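PDB 7ORX: probable benzoylformate decarboxylase from Rhodococcus jostii, which belongs to the thiamine diphosphate-dependent enzyme family and carries thiamine diphosphate and a sodium ion in the model. Local coordinates for residues 196-201 with 328-333; 297-303 with 315-321; 352-358 with 524-528; 362-366 with 385-391. All blocks are in the same frame, centred on the assembly; numbering follows the deposited sequence.

The first loop opens in helix 190-202 and closes where 328-333 packs back on 196-201 (interaction 1). Nested inside it, interaction 2 joins strands 297-302 and 315-318, the last two of the central-domain sheet within this chain. The two touch, L196 lying on I299 and Y317. Interaction 3 opens at 352-358 after interaction 1 has closed and ends at 524-528, tying the entry of helix 358-368 to the exit of strand 520-525 in the C-terminal cofactor-binding domain. Interaction 4 nests within it and joins helices 358-368 and 383-389; L356 meets L364 and P358 meets A385. No two loops cross; the centres of interactions 1 and 2 lie about 31 to 47 Å from those of 3 and 4.

Interaction 1. Residues 196-201 with 328-333; sequences LIETLE and LANMVK
L328 forms the apolar centre, its side chain (m, t) running onto the helical turn 196-201. Its CD2 lies 3.9 Å from CB of L196 and 4.0 Å from CG2 of I197, while its CD1 is 4.1 Å from CD1 of L200. V332 (chi1 m), one turn further on, adds CG1 at 4.2 Å from CD1 of L200 and 4.3 Å from CB of I197. Both 196-201 and 328-331 are helical, and the backbones come nearest at I197 and V332, with CA atoms 6.0 Å apart. The bond from V332 N to L328 O (2.9 Å) is helical, but V332 and K333 then take extended backbone angles (-64/142 and -79/136) as the chain leaves helix 321-331. Farther out, CD1 of I197 reaches to 4.2 Å from M331 O. At the polar edge the outstretched E201 (chi1 m, chi2 t) places OE2 2.9 Å from K333 N, a hydrogen bond with an angle of 158°. The contact joins helices 190-202 and 321-331 of the Rossmann-like central domain; L196 and L200 also reach strands of its sheet, and V332 touches helix 220-230. A greasy seam thus holds the helices together, and a carboxylate at its rim takes up the K333 backbone NH in the extended chain beyond V332.

Interaction 2. Residues 297-303 with 315-321; sequences RLIHVTD and EAYVAPV
Strands 297-302 and 315-318 run parallel (17° between directions, axes 4.5 Å apart) in the register I299-E315, H300-A316, V301-Y317 and T302-V318. They form a beta-alpha-beta unit with helix 305-310. H300 brackets A316: H300 N donates to E315 O (3.0 Å) and Y317 N to H300 O (2.8 Å). T302 brackets V318 likewise, T302 N giving to Y317 O (3.1 Å) and A319 N to T302 O (3.0 Å); E315 N binds L298 O (3.0 Å). Among side chains, R297 NH2 makes a salt bridge to E315 OE1 (2.9 Å), while E315 OE2 is bound by H183 of the second subunit. H300 NE2 (chi1 t) is satisfied by A278 O, and T302 OG1 is hydrogen-bonded to D304 N and E307 OE1. On the I299 face, CG2 of I299 packs 3.8 Å from CE1 of Y317 (chi1 m). Strand 315-318 ends this chain's sheet, yet it pairs with a strand of the second subunit, so its backbone hydrogen bonding continues across the interface.

Interaction 3. Residues 352-358 with 524-528; sequences VGAGLDP and VRTNF
N527 lays its side chain (chi1 m) over the backbone of the glycine-bearing loop 353-357 and alone contributes 111 Å² of covered surface. The contact is a single beta bridge, L356 with T526, fastening the loop before helix 358-368 to the end of strand 520-525 in the parallel sheet of the C-terminal thiamine diphosphate-binding domain. L356 brackets T526 (CA atoms 4.7 Å apart): L356 N donates to R525 O (3.0 Å), and N527 N to L356 O (3.0 Å). The carboxamide adds G355 N to N527 OD1 (3.1 Å), N527 ND2 to D357 OD1 (2.7 Å) and a weak bond to G355 O (3.3 Å). A CB on G355 would clash with R525 O. CB of A354 sits over one face of the R525 guanidinium, 3.4 Å from NH2, and L356 CG meets V524 CG1 at 4.0 Å. The T526 side chain is about 6 Å from both the sodium ion and thiamine diphosphate. Where the helix starts, CD of P358 rests 3.7 Å from N527 O.

Interaction 4. Residues 362-366 with 385-391; sequences FALVR and AFWSQMD
F362 is the principal bump, its ring (chi1 m) wedged against the helix at A385 and F386, with CB of Q389 beside its own CB (4.1 Å). Its CD2 comes within 3.4 Å of F386 N and 3.9 Å of A385 CB. The edge of the F386 ring (chi1 t) meets the F362 face in a T-shaped pair, centroids 5.5 Å apart and planes at 73°. The axes of the helical segments 362-366 and 385-389 approach to 9.6 Å, crossing at -40°. M390 (m, m) folds back into the hollow between F362 and V365: its SD lies 3.9 Å from F362 O, its CE 4.1 Å from V365 CG1. R366, trans at chi1 and chi2 but turned at chi3 (p), donates hydrogen bonds from NH1 to Q389 O (2.7 Å) and Q389 OE1 (3.2 Å). F362 and F386 both rest on L428 of strand 425-430, so the helices before and after strand 374-378 pack together on the parallel sheet of an alpha/beta thiamine diphosphate-binding domain.

Interaction 1. Residues 196-201 with 328-333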
# COMPACT_ATOMS: atom_id res chain seq x y z
N LEU C 196 3.08 -2.06 40.56
CA LEU C 196 4.48 -2.34 40.16
C LEU C 196 5.32 -2.54 41.42
O LEU C 196 6.02 -3.56 41.48
CB LEU C 196 5.07 -1.22 39.30
CG LEU C 196 5.08 -1.44 37.78
CD1 LEU C 196 5.35 -2.88 37.41
CD2 LEU C 196 3.78 -1.03 37.14
N ILE C 197 5.27 -1.63 42.41
CA ILE C 197 6.20 -1.69 43.57
C ILE C 197 5.79 -2.86 44.47
O ILE C 197 6.69 -3.55 44.94
CB ILE C 197 6.41 -0.37 44.33
CG1 ILE C 197 5.58 -0.30 45.61
CG2 ILE C 197 6.24 0.86 43.45
CD1 ILE C 197 6.30 0.29 46.80
N GLU C 198 4.51 -3.13 44.66
CA GLU C 198 4.08 -4.34 45.42
C GLU C 198 4.68 -5.56 44.73
O GLU C 198 5.45 -6.26 45.38
CB GLU C 198 2.56 -4.45 45.54
CG GLU C 198 2.12 -5.55 46.51
CD GLU C 198 0.87 -5.21 47.36
OE1 GLU C 198 -0.05 -4.45 46.89
OE2 GLU C 198 0.79 -5.72 48.52
N THR C 199 4.46 -5.76 43.43
CA THR C 199 4.94 -6.94 42.68
C THR C 199 6.47 -7.09 42.81
O THR C 199 6.95 -8.25 42.86
CB THR C 199 4.64 -6.87 41.18
OG1 THR C 199 3.33 -6.35 41.01
CG2 THR C 199 4.71 -8.22 40.50
N LEU C 200 7.19 -5.96 42.84
CA LEU C 200 8.68 -5.94 42.90
C LEU C 200 9.14 -6.32 44.30
O LEU C 200 9.98 -7.24 44.39
CB LEU C 200 9.20 -4.57 42.47
CG LEU C 200 9.28 -4.35 40.96
CD1 LEU C 200 9.71 -2.93 40.64
CD2 LEU C 200 10.26 -5.32 40.33
N GLU C 201 8.62 -5.68 45.35
CA GLU C 201 8.99 -5.98 46.76
C GLU C 201 8.49 -7.38 47.16
O GLU C 201 9.08 -7.96 48.09
CB GLU C 201 8.45 -4.89 47.67
CG GLU C 201 9.06 -3.52 47.40
CD GLU C 201 8.38 -2.38 48.15
OE1 GLU C 201 7.31 -2.61 48.80
OE2 GLU C 201 8.91 -1.23 48.05
N LEU C 328 10.36 4.12 40.19
CA LEU C 328 10.48 2.83 40.89
C LEU C 328 11.78 2.83 41.69
O LEU C 328 11.78 2.35 42.83
CB LEU C 328 10.54 1.70 39.87
CG LEU C 328 9.30 1.39 39.07
CD1 LEU C 328 9.63 0.30 38.05
CD2 LEU C 328 8.17 0.96 39.99
N ALA C 329 12.86 3.33 41.10
CA ALA C 329 14.21 3.37 41.70
C ALA C 329 14.17 4.18 42.99
O ALA C 329 14.85 3.81 43.95
CB ALA C 329 15.19 3.96 40.71
N ASN C 330 13.40 5.26 43.02
CA ASN C 330 13.42 6.18 44.19
C ASN C 330 12.42 5.72 45.26
O ASN C 330 12.51 6.28 46.35
CB ASN C 330 13.23 7.64 43.76
CG ASN C 330 14.47 8.17 43.06
OD1 ASN C 330 15.62 8.01 43.51
ND2 ASN C 330 14.26 8.79 41.92
N MET C 331 11.57 4.71 45.00
CA MET C 331 10.43 4.39 45.91
C MET C 331 10.36 2.92 46.35
O MET C 331 9.74 2.69 47.42
CB MET C 331 9.11 4.80 45.26
CG MET C 331 8.66 6.17 45.71
SD MET C 331 6.89 6.40 45.21
CE MET C 331 6.47 7.95 46.01
N VAL C 332 10.96 1.97 45.63
CA VAL C 332 11.08 0.57 46.15
C VAL C 332 11.97 0.55 47.40
O VAL C 332 12.94 1.33 47.46
CB VAL C 332 11.57 -0.44 45.10
CG1 VAL C 332 10.66 -0.49 43.89
CG2 VAL C 332 12.99 -0.17 44.70
N LYS C 333 11.59 -0.29 48.37
CA LYS C 333 12.28 -0.48 49.68
C LYS C 333 13.49 -1.38 49.42
O LYS C 333 13.38 -2.36 48.68
CB LYS C 333 11.34 -1.11 50.72
CG LYS C 333 10.27 -0.21 51.33
CD LYS C 333 10.78 1.17 51.83
CE LYS C 333 12.19 1.22 52.44
NZ LYS C 333 12.23 1.06 53.92

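Interaction 2. Residues 297-303 with 315-321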
# COMPACT_ATOMS: atom_id res chain seq x y z
N ARG C 297 6.53 -15.06 36.15
CA ARG C 297 5.60 -14.05 35.56
C ARG C 297 6.47 -12.90 35.05
O ARG C 297 7.48 -12.57 35.70
CB ARG C 297 4.51 -13.59 36.54
CG ARG C 297 5.03 -13.15 37.91
CD ARG C 297 3.97 -12.52 38.82
NE ARG C 297 3.11 -11.57 38.08
CZ ARG C 297 2.40 -10.57 38.61
NH1 ARG C 297 2.39 -10.38 39.92
NH2 ARG C 297 1.66 -9.82 37.82
N LEU C 298 6.12 -12.37 33.89
CA LEU C 298 6.90 -11.34 33.18
C LEU C 298 6.09 -10.06 33.21
O LEU C 298 4.92 -10.13 32.79
CB LEU C 298 7.16 -11.85 31.76
CG LEU C 298 8.12 -11.00 30.93
CD1 LEU C 298 9.05 -11.84 30.05
CD2 LEU C 298 7.35 -10.02 30.07
N ILE C 299 6.65 -9.00 33.80
CA ILE C 299 6.19 -7.59 33.70
C ILE C 299 7.00 -6.92 32.61
O ILE C 299 8.20 -7.09 32.58
CB ILE C 299 6.33 -6.78 35.01
CG1 ILE C 299 5.73 -7.48 36.22
CG2 ILE C 299 5.66 -5.45 34.83
CD1 ILE C 299 4.35 -8.02 35.96
N HIS C 300 6.36 -6.10 31.80
CA HIS C 300 6.95 -5.57 30.56
C HIS C 300 6.64 -4.09 30.47
O HIS C 300 5.47 -3.76 30.45
CB HIS C 300 6.36 -6.37 29.42
CG HIS C 300 6.88 -5.95 28.11
ND1 HIS C 300 6.18 -6.19 26.96
CD2 HIS C 300 8.02 -5.31 27.78
CE1 HIS C 300 6.86 -5.69 25.94
NE2 HIS C 300 8.02 -5.17 26.42
N VAL C 301 7.64 -3.22 30.46
CA VAL C 301 7.44 -1.75 30.45
C VAL C 301 8.03 -1.17 29.16
O VAL C 301 9.21 -1.33 28.97
CB VAL C 301 8.04 -1.08 31.70
CG1 VAL C 301 7.82 0.42 31.66
CG2 VAL C 301 7.46 -1.69 32.96
N THR C 302 7.25 -0.45 28.34
CA THR C 302 7.73 0.00 27.01
C THR C 302 7.00 1.29 26.60
O THR C 302 5.81 1.42 26.88
CB THR C 302 7.63 -1.16 26.01
OG1 THR C 302 7.83 -0.71 24.68
CG2 THR C 302 6.28 -1.83 26.01
N ASP C 303 7.73 2.21 25.97
CA ASP C 303 7.18 3.37 25.24
C ASP C 303 6.36 2.89 24.05
O ASP C 303 5.47 3.62 23.65
CB ASP C 303 8.25 4.38 24.78
CG ASP C 303 9.74 3.97 24.67
OD1 ASP C 303 10.15 3.18 23.73
OD2 ASP C 303 10.54 4.52 25.48
N GLU C 315 2.48 -9.42 31.19
CA GLU C 315 1.66 -8.26 31.60
C GLU C 315 2.43 -6.98 31.23
O GLU C 315 3.38 -6.66 31.94
CB GLU C 315 1.38 -8.37 33.10
CG GLU C 315 0.82 -7.10 33.73
CD GLU C 315 0.16 -7.24 35.09
OE1 GLU C 315 0.86 -7.61 36.06
OE2 GLU C 315 -1.05 -6.97 35.16
N ALA C 316 2.03 -6.26 30.18
CA ALA C 316 2.72 -5.04 29.70
C ALA C 316 2.08 -3.76 30.29
O ALA C 316 0.88 -3.75 30.52
CB ALA C 316 2.71 -4.98 28.19
N TYR C 317 2.92 -2.73 30.48
CA TYR C 317 2.58 -1.32 30.83
C TYR C 317 3.15 -0.44 29.72
O TYR C 317 4.39 -0.46 29.54
CB TYR C 317 3.17 -0.93 32.19
CG TYR C 317 2.55 -1.65 33.35
CD1 TYR C 317 2.90 -2.96 33.67
CD2 TYR C 317 1.59 -1.05 34.12
CE1 TYR C 317 2.31 -3.62 34.74
CE2 TYR C 317 0.96 -1.70 35.17
CZ TYR C 317 1.34 -2.99 35.50
OH TYR C 317 0.75 -3.64 36.57
N VAL C 318 2.31 0.30 28.99
CA VAL C 318 2.82 1.23 27.95
C VAL C 318 3.01 2.55 28.65
O VAL C 318 2.03 3.11 29.03
CB VAL C 318 1.91 1.34 26.72
CG1 VAL C 318 2.54 2.17 25.60
CG2 VAL C 318 1.57 -0.06 26.20
N ALA C 319 4.26 2.95 28.90
CA ALA C 319 4.60 4.14 29.69
C ALA C 319 6.02 4.57 29.36
O ALA C 319 6.79 3.79 28.81
CB ALA C 319 4.45 3.85 31.16
N PRO C 320 6.40 5.83 29.68
CA PRO C 320 7.75 6.31 29.44
C PRO C 320 8.77 5.58 30.32
O PRO C 320 8.55 5.49 31.51
CB PRO C 320 7.64 7.79 29.77
CG PRO C 320 6.21 8.05 29.52
CD PRO C 320 5.56 6.88 30.23
N VAL C 321 9.82 5.07 29.70
CA VAL C 321 10.82 4.18 30.37
C VAL C 321 11.60 5.01 31.40
O VAL C 321 11.74 4.55 32.53
CB VAL C 321 11.75 3.55 29.32
CG1 VAL C 321 12.95 2.89 29.91
CG2 VAL C 321 10.99 2.59 28.42

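Interaction 3. Residues 352-358 with 524-528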
# COMPACT_ATOMS: atom_id res chain seq x y z
N VAL C 352 46.09 -17.97 19.69
CA VAL C 352 46.83 -18.97 18.87
C VAL C 352 46.20 -18.93 17.47
O VAL C 352 44.99 -19.16 17.35
CB VAL C 352 46.84 -20.37 19.53
CG1 VAL C 352 45.47 -21.05 19.53
CG2 VAL C 352 47.93 -21.26 18.94
N GLY C 353 47.02 -18.59 16.46
CA GLY C 353 46.60 -18.29 15.08
C GLY C 353 47.55 -17.30 14.42
O GLY C 353 48.44 -16.75 15.12
N ALA C 354 47.38 -17.07 13.12
CA ALA C 354 48.17 -16.10 12.33
C ALA C 354 47.82 -14.65 12.76
O ALA C 354 48.68 -13.77 12.54
CB ALA C 354 47.96 -16.33 10.85
N GLY C 355 46.63 -14.42 13.34
CA GLY C 355 46.16 -13.08 13.76
C GLY C 355 45.70 -13.05 15.21
O GLY C 355 46.17 -13.89 16.02
N LEU C 356 44.81 -12.10 15.53
CA LEU C 356 44.23 -11.88 16.89
C LEU C 356 42.90 -12.65 17.00
O LEU C 356 42.15 -12.70 16.03
CB LEU C 356 43.96 -10.39 17.09
CG LEU C 356 45.12 -9.41 17.22
CD1 LEU C 356 45.51 -9.20 18.66
CD2 LEU C 356 46.31 -9.81 16.41
N ASP C 357 42.61 -13.22 18.16
CA ASP C 357 41.24 -13.68 18.52
C ASP C 357 40.46 -12.45 18.92
O ASP C 357 41.01 -11.54 19.53
CB ASP C 357 41.21 -14.71 19.65
CG ASP C 357 41.35 -16.15 19.18
OD1 ASP C 357 42.14 -16.39 18.22
OD2 ASP C 357 40.67 -17.02 19.76
N PRO C 358 39.19 -12.35 18.51
CA PRO C 358 38.38 -11.19 18.91
C PRO C 358 38.44 -10.90 20.42
O PRO C 358 38.55 -9.77 20.77
CB PRO C 358 36.99 -11.61 18.41
CG PRO C 358 37.32 -12.35 17.14
CD PRO C 358 38.51 -13.23 17.55
N VAL C 524 42.68 -5.14 11.31
CA VAL C 524 43.23 -6.21 12.17
C VAL C 524 42.94 -7.52 11.46
O VAL C 524 41.79 -7.72 11.12
CB VAL C 524 42.56 -6.24 13.56
CG1 VAL C 524 43.08 -7.37 14.40
CG2 VAL C 524 42.73 -4.91 14.27
N ARG C 525 43.93 -8.37 11.27
CA ARG C 525 43.72 -9.76 10.82
C ARG C 525 43.26 -10.55 12.05
O ARG C 525 43.99 -10.57 13.06
CB ARG C 525 45.00 -10.32 10.20
CG ARG C 525 44.75 -11.49 9.28
CD ARG C 525 45.26 -12.79 9.88
NE ARG C 525 46.62 -13.11 9.41
CZ ARG C 525 46.94 -14.02 8.48
NH1 ARG C 525 46.00 -14.71 7.86
NH2 ARG C 525 48.22 -14.24 8.17
N THR C 526 42.08 -11.16 11.97
CA THR C 526 41.44 -11.93 13.08
C THR C 526 41.28 -13.39 12.68
O THR C 526 41.35 -13.69 11.46
CB THR C 526 40.09 -11.33 13.48
OG1 THR C 526 39.23 -11.36 12.34
CG2 THR C 526 40.19 -9.93 14.04
N ASN C 527 41.09 -14.26 13.68
CA ASN C 527 40.93 -15.73 13.50
C ASN C 527 39.46 -16.12 13.69
O ASN C 527 38.79 -15.66 14.72
CB ASN C 527 41.75 -16.56 14.50
CG ASN C 527 43.13 -15.99 14.71
OD1 ASN C 527 43.85 -15.68 13.74
ND2 ASN C 527 43.49 -15.83 15.97
N PHE C 528 38.99 -16.94 12.76
CA PHE C 528 37.64 -17.54 12.78
C PHE C 528 37.81 -19.02 13.09
O PHE C 528 38.55 -19.67 12.29
CB PHE C 528 36.87 -17.25 11.48
CG PHE C 528 35.46 -17.77 11.55
CD1 PHE C 528 34.57 -17.26 12.48
CD2 PHE C 528 35.05 -18.83 10.74
CE1 PHE C 528 33.29 -17.77 12.60
CE2 PHE C 528 33.78 -19.35 10.88
CZ PHE C 528 32.90 -18.82 11.80

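Interaction 4. Residues 362-366 with 385-391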
# COMPACT_ATOMS: atom_id res chain seq x y z
N PHE C 362 39.56 -7.25 21.83
CA PHE C 362 38.67 -6.42 22.68
C PHE C 362 39.37 -6.11 24.00
O PHE C 362 39.24 -5.00 24.51
CB PHE C 362 37.29 -7.05 22.81
CG PHE C 362 36.50 -7.12 21.53
CD1 PHE C 362 36.62 -6.17 20.55
CD2 PHE C 362 35.63 -8.17 21.30
CE1 PHE C 362 35.94 -6.28 19.35
CE2 PHE C 362 34.92 -8.26 20.11
CZ PHE C 362 35.08 -7.31 19.13
N ALA C 363 40.18 -7.01 24.52
CA ALA C 363 40.95 -6.75 25.76
C ALA C 363 42.00 -5.68 25.51
O ALA C 363 42.14 -4.81 26.36
CB ALA C 363 41.54 -8.03 26.28
N LEU C 364 42.70 -5.72 24.37
CA LEU C 364 43.60 -4.62 23.92
C LEU C 364 42.77 -3.34 23.75
O LEU C 364 43.22 -2.29 24.20
CB LEU C 364 44.29 -5.01 22.61
CG LEU C 364 45.64 -5.72 22.76
CD1 LEU C 364 45.83 -6.38 24.13
CD2 LEU C 364 45.81 -6.74 21.62
N VAL C 365 41.59 -3.39 23.15
CA VAL C 365 40.79 -2.15 23.01
C VAL C 365 40.41 -1.64 24.41
O VAL C 365 40.49 -0.45 24.63
CB VAL C 365 39.56 -2.38 22.11
CG1 VAL C 365 38.56 -1.25 22.21
CG2 VAL C 365 39.99 -2.63 20.66
N ARG C 366 40.04 -2.51 25.34
CA ARG C 366 39.69 -2.08 26.72
C ARG C 366 40.86 -1.30 27.32
O ARG C 366 40.63 -0.20 27.83
CB ARG C 366 39.33 -3.28 27.60
CG ARG C 366 38.96 -2.90 29.03
CD ARG C 366 38.71 -4.09 29.93
NE ARG C 366 39.85 -5.02 30.17
CZ ARG C 366 39.95 -6.26 29.70
NH1 ARG C 366 39.03 -6.77 28.91
NH2 ARG C 366 40.99 -6.99 30.01
N ALA C 385 32.50 -12.51 22.77
CA ALA C 385 33.82 -11.90 23.02
C ALA C 385 33.66 -10.45 23.50
O ALA C 385 34.25 -10.09 24.51
CB ALA C 385 34.64 -11.96 21.75
N PHE C 386 32.90 -9.63 22.79
CA PHE C 386 32.72 -8.21 23.15
C PHE C 386 32.24 -8.10 24.62
O PHE C 386 32.80 -7.36 25.42
CB PHE C 386 31.76 -7.56 22.14
CG PHE C 386 31.58 -6.09 22.37
CD1 PHE C 386 30.70 -5.63 23.30
CD2 PHE C 386 32.38 -5.19 21.71
CE1 PHE C 386 30.59 -4.27 23.56
CE2 PHE C 386 32.30 -3.84 21.98
CZ PHE C 386 31.39 -3.39 22.91
N TRP C 387 31.20 -8.84 24.98
CA TRP C 387 30.48 -8.61 26.26
C TRP C 387 31.31 -9.15 27.43
O TRP C 387 31.20 -8.63 28.56
CB TRP C 387 29.08 -9.20 26.17
CG TRP C 387 28.22 -8.39 25.24
CD1 TRP C 387 27.75 -8.75 24.02
CD2 TRP C 387 27.80 -7.04 25.46
NE1 TRP C 387 27.02 -7.72 23.47
CE2 TRP C 387 27.04 -6.66 24.33
CE3 TRP C 387 27.92 -6.15 26.53
CZ2 TRP C 387 26.45 -5.42 24.24
CZ3 TRP C 387 27.32 -4.93 26.44
CH2 TRP C 387 26.60 -4.57 25.31
N SER C 388 32.13 -10.15 27.16
CA SER C 388 32.93 -10.83 28.20
C SER C 388 34.20 -10.01 28.46
O SER C 388 34.92 -10.31 29.40
CB SER C 388 33.25 -12.25 27.78
OG SER C 388 34.25 -12.26 26.79
N GLN C 389 34.42 -8.94 27.70
CA GLN C 389 35.75 -8.30 27.61
C GLN C 389 35.65 -6.76 27.64
O GLN C 389 36.68 -6.17 27.80
CB GLN C 389 36.40 -8.86 26.35
CG GLN C 389 37.90 -9.04 26.46
CD GLN C 389 38.33 -10.10 27.45
OE1 GLN C 389 39.21 -9.89 28.25
NE2 GLN C 389 37.72 -11.27 27.37
N MET C 390 34.47 -6.11 27.58
CA MET C 390 34.43 -4.63 27.51
C MET C 390 33.95 -4.03 28.82
O MET C 390 33.13 -4.70 29.50
CB MET C 390 33.53 -4.18 26.37
CG MET C 390 34.14 -4.52 25.02
SD MET C 390 35.65 -3.61 24.77
CE MET C 390 34.99 -2.21 23.89
N ASP C 391 34.46 -2.82 29.15
CA ASP C 391 34.10 -2.04 30.38
C ASP C 391 33.41 -0.75 29.96
O ASP C 391 34.06 0.30 29.93
CB ASP C 391 35.30 -1.76 31.30
CG ASP C 391 35.00 -1.02 32.60
OD1 ASP C 391 33.82 -0.70 32.87
OD2 ASP C 391 35.97 -0.77 33.35